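PDB 2B6C: 6-O-methylguanine DNA methyltransferase from Enterococcus faecalis, which is of unknown function but, as an AlkD-like member of the DNA alkylation repair family, probably takes part in the repair of alkylated DNA. Local coordinates for residues S20-V28 and P99-V107; V74-N82 and S106-S116. All coordinates share one frame; numbering follows the deposited sequence.

Contact 1 (S20-V28 and P99-V107); sequences SAYMKHQFV and PQKAWWDSV
Q26 and F27 both come down on the same side of the W103 indole. The amide of Q26 does so with its nitrogen, which sits over the middle of the ring system, with NE2 3.2 Å from W103 CE2. The amide plane is inclined 59° to the indole rather than stacked on it, and within 20-28 one N-H of Q26 NE2 makes a nearly straight bond to M23 O (3.0 Å). That bond fixes the rotation of the amide. F27 turns its edge to the face of W103 in an offset edge-to-face pair, planes 63° apart, and its CE1 presses on W103 CB at 3.5 Å.

M23, present as selenomethionine, meets the same indole at its edge. A bend at chi2 (-57°) carries the selenium into the W103 plane, SE 3.7 Å from W103 CD1, while the methyl CE runs on to D105 CB at 3.6 Å. The selenium also lies obliquely against W104, a second Met-aromatic contact, and Y22 CE1 meets the edge of that ring. One water ties the two tryptophans to the 20-28 segment: it accepts from W103 NE1 and W104 NE1, each at 3.0 Å, and donates to Y22 O at 2.7 Å.

Behind this shell, R69 forms a salt bridge with D105 and a cation-pi contact with F27, and Y73 OH bonds the other carboxylate oxygen of D105. F174 meets W103 edge-to-face. On the backbone level, a Schellman motif with K24 at its C-prime position ends helix 13-22, whereas W103 stands at the N-cap of helix 104-120. The arrangement thus joins a helix C-terminus to a helix N-terminus through aromatic side chains and a selenomethionine at and beside the helix ends, within the all-helical, HEAT-like architecture expected of AlkD-like proteins.

Contact 2 (V74-N82 and S106-S116); sequences VAIDLALQN and SVDAWRKFFGS
The indole of W110 and the phenyl ring of F113 each take an aliphatic group of helix 69-81 on one face. I76 lies over the indole: its CD1 stands 3.7 Å from the centroid of the five-membered ring, only 15° off the normal, and its CG1 rests 3.6 Å from W110 CE2. With I76 CG1 opposite the carbonyl carbon (chi1 -56°), an extended chi2 carries CD1 there. At the indole nitrogen, NE1 is bonded to Y64 OH, and Y97 meets the W110 ring with nearly parallel planes. Over one face of F113 sits the methyl of A79, CB 4.2 Å from the ring centroid, a CH-pi contact; F94 pairs with the same phenyl edge-to-face. A79 CB touches W110 CZ3 as well, which places this small residue against both aromatics.

Segments 74-81 and 106-116 run almost parallel, 8° apart in direction, with axes 9.5 Å apart at closest approach, the side-by-side packing seen in alpha-helical solenoids such as the HEAT-like repeats of AlkD proteins. No hydrogen bond crosses the interface. I76 spreads its branches along the facing helix, with CD1 3.8 Å from A109 CB and CG2 lying against A109 O.

Further along, L80 lays CG on F113 CB and brings CD2 to 4.0 Å from S116 OG. S116 OG donates a hydrogen bond back to K112 O (2.7 Å), which S116 N reaches from the opposite face of the carbonyl plane.

Contacts 1 and 2 follow one another along helix 104-120 and share S106 and V107; their centres lie about 15 Å apart. Contact 1 brings the C-terminal end of helix 13-22 to the start of helix 104-120 at the surface; its centre lies about 13 Å from the centre of the chain, that of contact 2 about 7 Å. Helix 69-81 serves both, by its start (R69, Y73) in contact 1 and by I76 to L80 in contact 2. One hydroxyl, that of Y64, reaches Q100 of contact 1 and W110 of contact 2. No active site can be assigned to either contact, and neither is touched by another protein chain of the assembly.

Contact 1 (S20-V28 and P99-V107)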
loop_
_atom_site.group_PDB
_atom_site.type_symbol
_atom_site.label_atom_id
_atom_site.label_comp_id
_atom_site.label_asym_id
_atom_site.label_seq_id
_atom_site.Cartn_x
_atom_site.Cartn_y
_atom_site.Cartn_z
ATOM N N SER B 20 -0.878 -27.975 -15.795
ATOM C CA SER B 20 0.250 -28.233 -16.659
ATOM C C SER B 20 -0.166 -28.267 -18.121
ATOM O O SER B 20 0.495 -27.671 -18.959
ATOM C CB SER B 20 0.898 -29.566 -16.306
ATOM O OG SER B 20 1.968 -29.789 -17.189
ATOM N N ALA B 21 -1.263 -28.976 -18.415
ATOM C CA ALA B 21 -1.773 -29.143 -19.784
ATOM C C ALA B 21 -2.131 -27.798 -20.413
ATOM O O ALA B 21 -1.857 -27.531 -21.591
ATOM C CB ALA B 21 -3.004 -30.118 -19.782
ATOM N N TYR B 22 -2.707 -26.928 -19.595
ATOM C CA TYR B 22 -3.133 -25.622 -20.012
ATOM C C TYR B 22 -1.966 -24.713 -20.458
ATOM O O TYR B 22 -2.117 -23.864 -21.373
ATOM C CB TYR B 22 -3.926 -25.037 -18.854
ATOM C CG TYR B 22 -4.459 -23.663 -19.086
ATOM C CD1 TYR B 22 -3.952 -22.580 -18.360
ATOM C CD2 TYR B 22 -5.484 -23.436 -20.025
ATOM C CE1 TYR B 22 -4.454 -21.301 -18.550
ATOM C CE2 TYR B 22 -5.994 -22.157 -20.239
ATOM C CZ TYR B 22 -5.473 -21.098 -19.482
ATOM O OH TYR B 22 -5.945 -19.820 -19.668
HETATM N N MSE B 23 -0.794 -24.916 -19.838
HETATM C CA MSE B 23 0.445 -24.245 -20.247
HETATM C C MSE B 23 1.246 -25.086 -21.183
HETATM O O MSE B 23 2.441 -24.857 -21.313
HETATM C CB MSE B 23 1.317 -23.886 -19.039
HETATM C CG MSE B 23 0.589 -23.085 -18.044
HETATM SE SE MSE B 23 -0.160 -21.382 -18.800
HETATM C CE MSE B 23 -0.997 -20.769 -17.200
ATOM N N LYS B 24 0.595 -26.046 -21.852
ATOM C CA LYS B 24 1.220 -26.894 -22.877
ATOM C C LYS B 24 2.384 -27.761 -22.359
ATOM O O LYS B 24 3.382 -27.954 -23.076
ATOM C CB LYS B 24 1.663 -26.094 -24.131
ATOM C CG LYS B 24 0.629 -25.130 -24.724
ATOM C CD LYS B 24 0.118 -25.643 -26.054
ATOM C CE LYS B 24 -0.607 -24.537 -26.780
ATOM N NZ LYS B 24 -0.433 -24.542 -28.255
ATOM N N HIS B 25 2.250 -28.272 -21.131
ATOM C CA HIS B 25 3.153 -29.306 -20.583
ATOM C C HIS B 25 4.609 -28.914 -20.549
ATOM O O HIS B 25 5.479 -29.769 -20.710
ATOM C CB HIS B 25 3.052 -30.625 -21.386
ATOM C CG HIS B 25 1.680 -31.200 -21.410
ATOM N ND1 HIS B 25 1.115 -31.827 -20.316
ATOM C CD2 HIS B 25 0.748 -31.221 -22.390
ATOM C CE1 HIS B 25 -0.101 -32.232 -20.635
ATOM N NE2 HIS B 25 -0.346 -31.876 -21.888
ATOM N N GLN B 26 4.903 -27.651 -20.328
ATOM C CA GLN B 26 6.303 -27.252 -20.302
ATOM C C GLN B 26 6.774 -26.803 -18.916
ATOM O O GLN B 26 7.919 -26.464 -18.761
ATOM C CB GLN B 26 6.548 -26.154 -21.327
ATOM C CG GLN B 26 5.752 -24.900 -21.064
ATOM C CD GLN B 26 5.830 -23.965 -22.244
ATOM O OE1 GLN B 26 6.926 -23.627 -22.730
ATOM N NE2 GLN B 26 4.681 -23.539 -22.716
ATOM N N PHE B 27 5.871 -26.802 -17.937
ATOM C CA PHE B 27 6.210 -26.510 -16.553
ATOM C C PHE B 27 5.737 -27.648 -15.713
ATOM O O PHE B 27 4.746 -28.309 -16.054
ATOM C CB PHE B 27 5.530 -25.225 -16.053
ATOM C CG PHE B 27 5.903 -24.004 -16.842
ATOM C CD1 PHE B 27 4.999 -23.447 -17.743
ATOM C CD2 PHE B 27 7.167 -23.405 -16.676
ATOM C CE1 PHE B 27 5.343 -22.303 -18.512
ATOM C CE2 PHE B 27 7.536 -22.282 -17.446
ATOM C CZ PHE B 27 6.616 -21.740 -18.384
ATOM N N VAL B 28 6.413 -27.846 -14.582
ATOM C CA VAL B 28 5.929 -28.733 -13.529
ATOM C C VAL B 28 5.011 -27.888 -12.603
ATOM O O VAL B 28 5.381 -26.769 -12.202
ATOM C CB VAL B 28 7.122 -29.435 -12.778
ATOM C CG1 VAL B 28 6.640 -30.421 -11.671
ATOM C CG2 VAL B 28 7.991 -30.185 -13.771
ATOM N N PRO B 99 12.659 -12.967 -19.332
ATOM C CA PRO B 99 12.932 -14.103 -20.202
ATOM C C PRO B 99 13.157 -15.467 -19.486
ATOM O O PRO B 99 13.117 -16.513 -20.169
ATOM C CB PRO B 99 14.241 -13.709 -20.935
ATOM C CG PRO B 99 14.705 -12.457 -20.381
ATOM C CD PRO B 99 13.807 -12.036 -19.247
ATOM N N GLN B 100 13.390 -15.469 -18.167
ATOM C CA GLN B 100 13.556 -16.729 -17.425
ATOM C C GLN B 100 12.236 -17.442 -17.116
ATOM O O GLN B 100 11.291 -16.819 -16.584
ATOM C CB GLN B 100 14.316 -16.549 -16.112
ATOM C CG GLN B 100 15.664 -15.869 -16.169
ATOM C CD GLN B 100 16.237 -15.741 -14.743
ATOM O OE1 GLN B 100 16.232 -16.705 -13.970
ATOM N NE2 GLN B 100 16.706 -14.560 -14.391
ATOM N N LYS B 101 12.185 -18.748 -17.441
ATOM C CA LYS B 101 11.001 -19.583 -17.260
ATOM C C LYS B 101 9.760 -18.859 -17.868
ATOM O O LYS B 101 8.704 -18.784 -17.247
ATOM C CB LYS B 101 10.772 -19.915 -15.771
ATOM C CG LYS B 101 12.035 -20.338 -15.025
ATOM C CD LYS B 101 11.689 -20.869 -13.650
ATOM C CE LYS B 101 12.779 -21.718 -13.024
ATOM N NZ LYS B 101 12.185 -22.471 -11.885
ATOM N N ALA B 102 9.931 -18.333 -19.066
ATOM C CA ALA B 102 8.984 -17.416 -19.664
ATOM C C ALA B 102 7.871 -18.102 -20.421
ATOM O O ALA B 102 8.119 -18.990 -21.273
ATOM C CB ALA B 102 9.705 -16.442 -20.602
ATOM N N TRP B 103 6.650 -17.652 -20.128
ATOM C CA TRP B 103 5.472 -18.023 -20.904
ATOM C C TRP B 103 4.485 -16.894 -20.595
ATOM O O TRP B 103 4.803 -16.040 -19.776
ATOM C CB TRP B 103 4.936 -19.392 -20.455
ATOM C CG TRP B 103 3.890 -20.005 -21.356
ATOM C CD1 TRP B 103 2.615 -20.358 -21.013
ATOM C CD2 TRP B 103 4.052 -20.361 -22.744
ATOM N NE1 TRP B 103 1.969 -20.917 -22.105
ATOM C CE2 TRP B 103 2.838 -20.950 -23.167
ATOM C CE3 TRP B 103 5.122 -20.273 -23.655
ATOM C CZ2 TRP B 103 2.648 -21.420 -24.468
ATOM C CZ3 TRP B 103 4.927 -20.758 -24.963
ATOM C CH2 TRP B 103 3.696 -21.307 -25.347
ATOM N N TRP B 104 3.293 -16.872 -21.190
ATOM C CA TRP B 104 2.455 -15.666 -21.017
ATOM C C TRP B 104 2.051 -15.457 -19.543
ATOM O O TRP B 104 1.818 -14.338 -19.103
ATOM C CB TRP B 104 1.224 -15.715 -21.943
ATOM C CG TRP B 104 0.281 -16.871 -21.626
ATOM C CD1 TRP B 104 0.221 -18.093 -22.268
ATOM C CD2 TRP B 104 -0.711 -16.913 -20.595
ATOM N NE1 TRP B 104 -0.750 -18.883 -21.694
ATOM C CE2 TRP B 104 -1.337 -18.191 -20.668
ATOM C CE3 TRP B 104 -1.167 -15.984 -19.630
ATOM C CZ2 TRP B 104 -2.372 -18.567 -19.813
ATOM C CZ3 TRP B 104 -2.180 -16.376 -18.752
ATOM C CH2 TRP B 104 -2.777 -17.656 -18.859
ATOM N N ASP B 105 1.977 -16.544 -18.775
ATOM C CA ASP B 105 1.533 -16.472 -17.398
ATOM C C ASP B 105 2.528 -15.700 -16.500
ATOM O O ASP B 105 2.112 -14.802 -15.745
ATOM C CB ASP B 105 1.176 -17.870 -16.849
ATOM C CG ASP B 105 2.346 -18.857 -16.870
ATOM O OD1 ASP B 105 3.233 -18.745 -17.734
ATOM O OD2 ASP B 105 2.386 -19.776 -16.006
ATOM N N SER B 106 3.817 -16.030 -16.581
ATOM C CA SER B 106 4.837 -15.284 -15.814
ATOM C C SER B 106 5.161 -13.900 -16.378
ATOM O O SER B 106 5.370 -12.969 -15.629
ATOM C CB SER B 106 6.147 -16.078 -15.661
ATOM O OG SER B 106 6.812 -16.213 -16.913
ATOM N N VAL B 107 5.236 -13.782 -17.703
ATOM C CA VAL B 107 5.573 -12.515 -18.353
ATOM C C VAL B 107 4.486 -11.443 -18.103
ATOM O O VAL B 107 4.820 -10.267 -17.845
ATOM C CB VAL B 107 5.838 -12.719 -19.888
ATOM C CG1 VAL B 107 6.004 -11.376 -20.617
ATOM C CG2 VAL B 107 7.086 -13.591 -20.090
HETATM O O HOH W 1 -0.865 -21.791 -22.460
#

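Contact 2 (V74-N82 and S106-S116)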
loop_
_atom_site.group_PDB
_atom_site.type_symbol
_atom_site.label_atom_id
_atom_site.label_comp_id
_atom_site.label_asym_id
_atom_site.label_seq_id
_atom_site.Cartn_x
_atom_site.Cartn_y
_atom_site.Cartn_z
ATOM N N VAL B 74 4.540 -17.091 -6.707
ATOM C CA VAL B 74 4.918 -16.606 -5.390
ATOM C C VAL B 74 6.024 -15.563 -5.460
ATOM O O VAL B 74 5.877 -14.481 -4.893
ATOM C CB VAL B 74 5.278 -17.740 -4.369
ATOM C CG1 VAL B 74 5.843 -17.123 -3.064
ATOM C CG2 VAL B 74 4.060 -18.590 -4.097
ATOM N N ALA B 75 7.109 -15.856 -6.177
ATOM C CA ALA B 75 8.168 -14.870 -6.397
ATOM C C ALA B 75 7.669 -13.504 -6.922
ATOM O O ALA B 75 8.061 -12.445 -6.412
ATOM C CB ALA B 75 9.264 -15.422 -7.324
ATOM N N ILE B 76 6.831 -13.534 -7.947
ATOM C CA ILE B 76 6.346 -12.284 -8.572
ATOM C C ILE B 76 5.393 -11.545 -7.618
ATOM O O ILE B 76 5.398 -10.304 -7.564
ATOM C CB ILE B 76 5.701 -12.527 -9.969
ATOM C CG1 ILE B 76 6.726 -13.237 -10.867
ATOM C CG2 ILE B 76 5.277 -11.170 -10.586
ATOM C CD1 ILE B 76 6.222 -13.804 -12.235
ATOM N N ASP B 77 4.610 -12.301 -6.835
ATOM C CA ASP B 77 3.759 -11.696 -5.787
ATOM C C ASP B 77 4.618 -11.000 -4.725
ATOM O O ASP B 77 4.249 -9.957 -4.230
ATOM C CB ASP B 77 2.835 -12.735 -5.106
ATOM C CG ASP B 77 1.573 -13.020 -5.900
ATOM O OD1 ASP B 77 1.242 -12.266 -6.863
ATOM O OD2 ASP B 77 0.901 -14.022 -5.562
ATOM N N LEU B 78 5.763 -11.581 -4.380
ATOM C CA LEU B 78 6.673 -10.927 -3.435
ATOM C C LEU B 78 7.153 -9.561 -3.943
ATOM O O LEU B 78 7.225 -8.578 -3.181
ATOM C CB LEU B 78 7.890 -11.806 -3.100
ATOM C CG LEU B 78 7.578 -12.995 -2.192
ATOM C CD1 LEU B 78 8.741 -13.988 -2.209
ATOM C CD2 LEU B 78 7.338 -12.521 -0.759
ATOM N N ALA B 79 7.465 -9.519 -5.228
ATOM C CA ALA B 79 7.888 -8.312 -5.886
ATOM C C ALA B 79 6.723 -7.335 -5.990
ATOM O O ALA B 79 6.847 -6.160 -5.642
ATOM C CB ALA B 79 8.478 -8.647 -7.285
ATOM N N LEU B 80 5.580 -7.821 -6.452
ATOM C CA LEU B 80 4.388 -6.984 -6.565
ATOM C C LEU B 80 3.958 -6.343 -5.231
ATOM O O LEU B 80 3.617 -5.168 -5.178
ATOM C CB LEU B 80 3.231 -7.818 -7.091
ATOM C CG LEU B 80 2.967 -7.753 -8.575
ATOM C CD1 LEU B 80 2.195 -9.027 -8.930
ATOM C CD2 LEU B 80 2.128 -6.470 -8.818
ATOM N N GLN B 81 3.946 -7.142 -4.168
ATOM C CA GLN B 81 3.582 -6.660 -2.825
ATOM C C GLN B 81 4.538 -5.616 -2.246
ATOM O O GLN B 81 4.143 -4.818 -1.409
ATOM C CB GLN B 81 3.475 -7.841 -1.841
ATOM C CG GLN B 81 2.265 -8.756 -2.066
ATOM C CD GLN B 81 0.975 -8.036 -2.481
ATOM O OE1 GLN B 81 0.636 -7.962 -3.676
ATOM N NE2 GLN B 81 0.244 -7.525 -1.503
ATOM N N ASN B 82 5.798 -5.662 -2.658
ATOM C CA ASN B 82 6.825 -4.774 -2.147
ATOM C C ASN B 82 7.251 -3.739 -3.190
ATOM O O ASN B 82 8.336 -3.163 -3.096
ATOM C CB ASN B 82 8.033 -5.598 -1.669
ATOM C CG ASN B 82 7.699 -6.443 -0.449
ATOM O OD1 ASN B 82 7.793 -5.967 0.685
ATOM N ND2 ASN B 82 7.294 -7.700 -0.673
ATOM N N SER B 106 3.817 -16.030 -16.581
ATOM C CA SER B 106 4.837 -15.284 -15.814
ATOM C C SER B 106 5.161 -13.900 -16.378
ATOM O O SER B 106 5.370 -12.969 -15.629
ATOM C CB SER B 106 6.147 -16.078 -15.661
ATOM O OG SER B 106 6.812 -16.213 -16.913
ATOM N N VAL B 107 5.236 -13.782 -17.703
ATOM C CA VAL B 107 5.573 -12.515 -18.353
ATOM C C VAL B 107 4.486 -11.443 -18.103
ATOM O O VAL B 107 4.820 -10.267 -17.845
ATOM C CB VAL B 107 5.838 -12.719 -19.888
ATOM C CG1 VAL B 107 6.004 -11.376 -20.617
ATOM C CG2 VAL B 107 7.086 -13.591 -20.090
ATOM N N ASP B 108 3.216 -11.836 -18.186
ATOM C CA ASP B 108 2.110 -10.930 -17.901
ATOM C C ASP B 108 2.087 -10.582 -16.419
ATOM O O ASP B 108 1.761 -9.462 -16.067
ATOM C CB ASP B 108 0.747 -11.519 -18.336
ATOM C CG ASP B 108 0.597 -11.627 -19.853
ATOM O OD1 ASP B 108 1.418 -11.053 -20.608
ATOM O OD2 ASP B 108 -0.377 -12.293 -20.315
ATOM N N ALA B 109 2.404 -11.540 -15.542
ATOM C CA ALA B 109 2.604 -11.193 -14.103
ATOM C C ALA B 109 3.770 -10.209 -13.909
ATOM O O ALA B 109 3.627 -9.233 -13.173
ATOM C CB ALA B 109 2.777 -12.438 -13.230
ATOM N N TRP B 110 4.925 -10.445 -14.556
ATOM C CA TRP B 110 6.022 -9.444 -14.523
ATOM C C TRP B 110 5.601 -8.079 -15.090
ATOM O O TRP B 110 5.981 -7.040 -14.548
ATOM C CB TRP B 110 7.290 -9.897 -15.274
ATOM C CG TRP B 110 8.109 -10.895 -14.511
ATOM C CD1 TRP B 110 8.433 -12.181 -14.903
ATOM C CD2 TRP B 110 8.724 -10.697 -13.229
ATOM N NE1 TRP B 110 9.203 -12.787 -13.936
ATOM C CE2 TRP B 110 9.407 -11.901 -12.906
ATOM C CE3 TRP B 110 8.783 -9.606 -12.329
ATOM C CZ2 TRP B 110 10.106 -12.072 -11.698
ATOM C CZ3 TRP B 110 9.507 -9.766 -11.131
ATOM C CH2 TRP B 110 10.158 -10.999 -10.827
ATOM N N ARG B 111 4.823 -8.094 -16.173
ATOM C CA ARG B 111 4.375 -6.867 -16.804
ATOM C C ARG B 111 3.562 -6.022 -15.809
ATOM O O ARG B 111 3.747 -4.786 -15.720
ATOM C CB ARG B 111 3.564 -7.148 -18.082
ATOM C CG ARG B 111 2.937 -5.850 -18.701
ATOM C CD ARG B 111 1.500 -5.651 -18.193
ATOM N NE ARG B 111 0.653 -6.721 -18.718
ATOM C CZ ARG B 111 -0.550 -7.024 -18.250
ATOM N NH1 ARG B 111 -1.051 -6.326 -17.245
ATOM N NH2 ARG B 111 -1.252 -8.009 -18.799
ATOM N N LYS B 112 2.686 -6.699 -15.071
ATOM C CA LYS B 112 1.929 -6.087 -13.975
ATOM C C LYS B 112 2.818 -5.467 -12.919
ATOM O O LYS B 112 2.530 -4.384 -12.470
ATOM C CB LYS B 112 0.955 -7.076 -13.327
ATOM C CG LYS B 112 -0.231 -7.320 -14.184
ATOM C CD LYS B 112 -1.103 -8.498 -13.685
ATOM C CE LYS B 112 -1.741 -9.254 -14.860
ATOM N NZ LYS B 112 -2.987 -10.000 -14.474
ATOM N N PHE B 113 3.897 -6.151 -12.534
ATOM C CA PHE B 113 4.891 -5.551 -11.654
ATOM C C PHE B 113 5.503 -4.255 -12.219
ATOM O O PHE B 113 5.535 -3.225 -11.512
ATOM C CB PHE B 113 5.981 -6.557 -11.278
ATOM C CG PHE B 113 7.129 -5.940 -10.556
ATOM C CD1 PHE B 113 7.004 -5.563 -9.207
ATOM C CD2 PHE B 113 8.332 -5.716 -11.217
ATOM C CE1 PHE B 113 8.080 -4.996 -8.522
ATOM C CE2 PHE B 113 9.400 -5.146 -10.570
ATOM C CZ PHE B 113 9.284 -4.793 -9.197
ATOM N N PHE B 114 5.993 -4.296 -13.463
ATOM C CA PHE B 114 6.585 -3.094 -14.095
ATOM C C PHE B 114 5.558 -1.974 -14.292
ATOM O O PHE B 114 5.882 -0.793 -14.141
ATOM C CB PHE B 114 7.358 -3.439 -15.395
ATOM C CG PHE B 114 8.603 -4.274 -15.131
ATOM C CD1 PHE B 114 9.773 -3.674 -14.645
ATOM C CD2 PHE B 114 8.595 -5.646 -15.331
ATOM C CE1 PHE B 114 10.917 -4.439 -14.366
ATOM C CE2 PHE B 114 9.720 -6.424 -15.053
ATOM C CZ PHE B 114 10.889 -5.815 -14.558
ATOM N N GLY B 115 4.316 -2.347 -14.594
ATOM C CA GLY B 115 3.257 -1.358 -14.796
ATOM C C GLY B 115 2.887 -0.699 -13.485
ATOM O O GLY B 115 2.615 0.503 -13.452
ATOM N N SER B 116 2.849 -1.483 -12.404
ATOM C CA SER B 116 2.553 -0.915 -11.080
ATOM C C SER B 116 3.628 0.046 -10.614
ATOM O O SER B 116 3.295 1.066 -10.008
ATOM C CB SER B 116 2.373 -1.975 -9.996
ATOM O OG SER B 116 1.416 -2.870 -10.488
#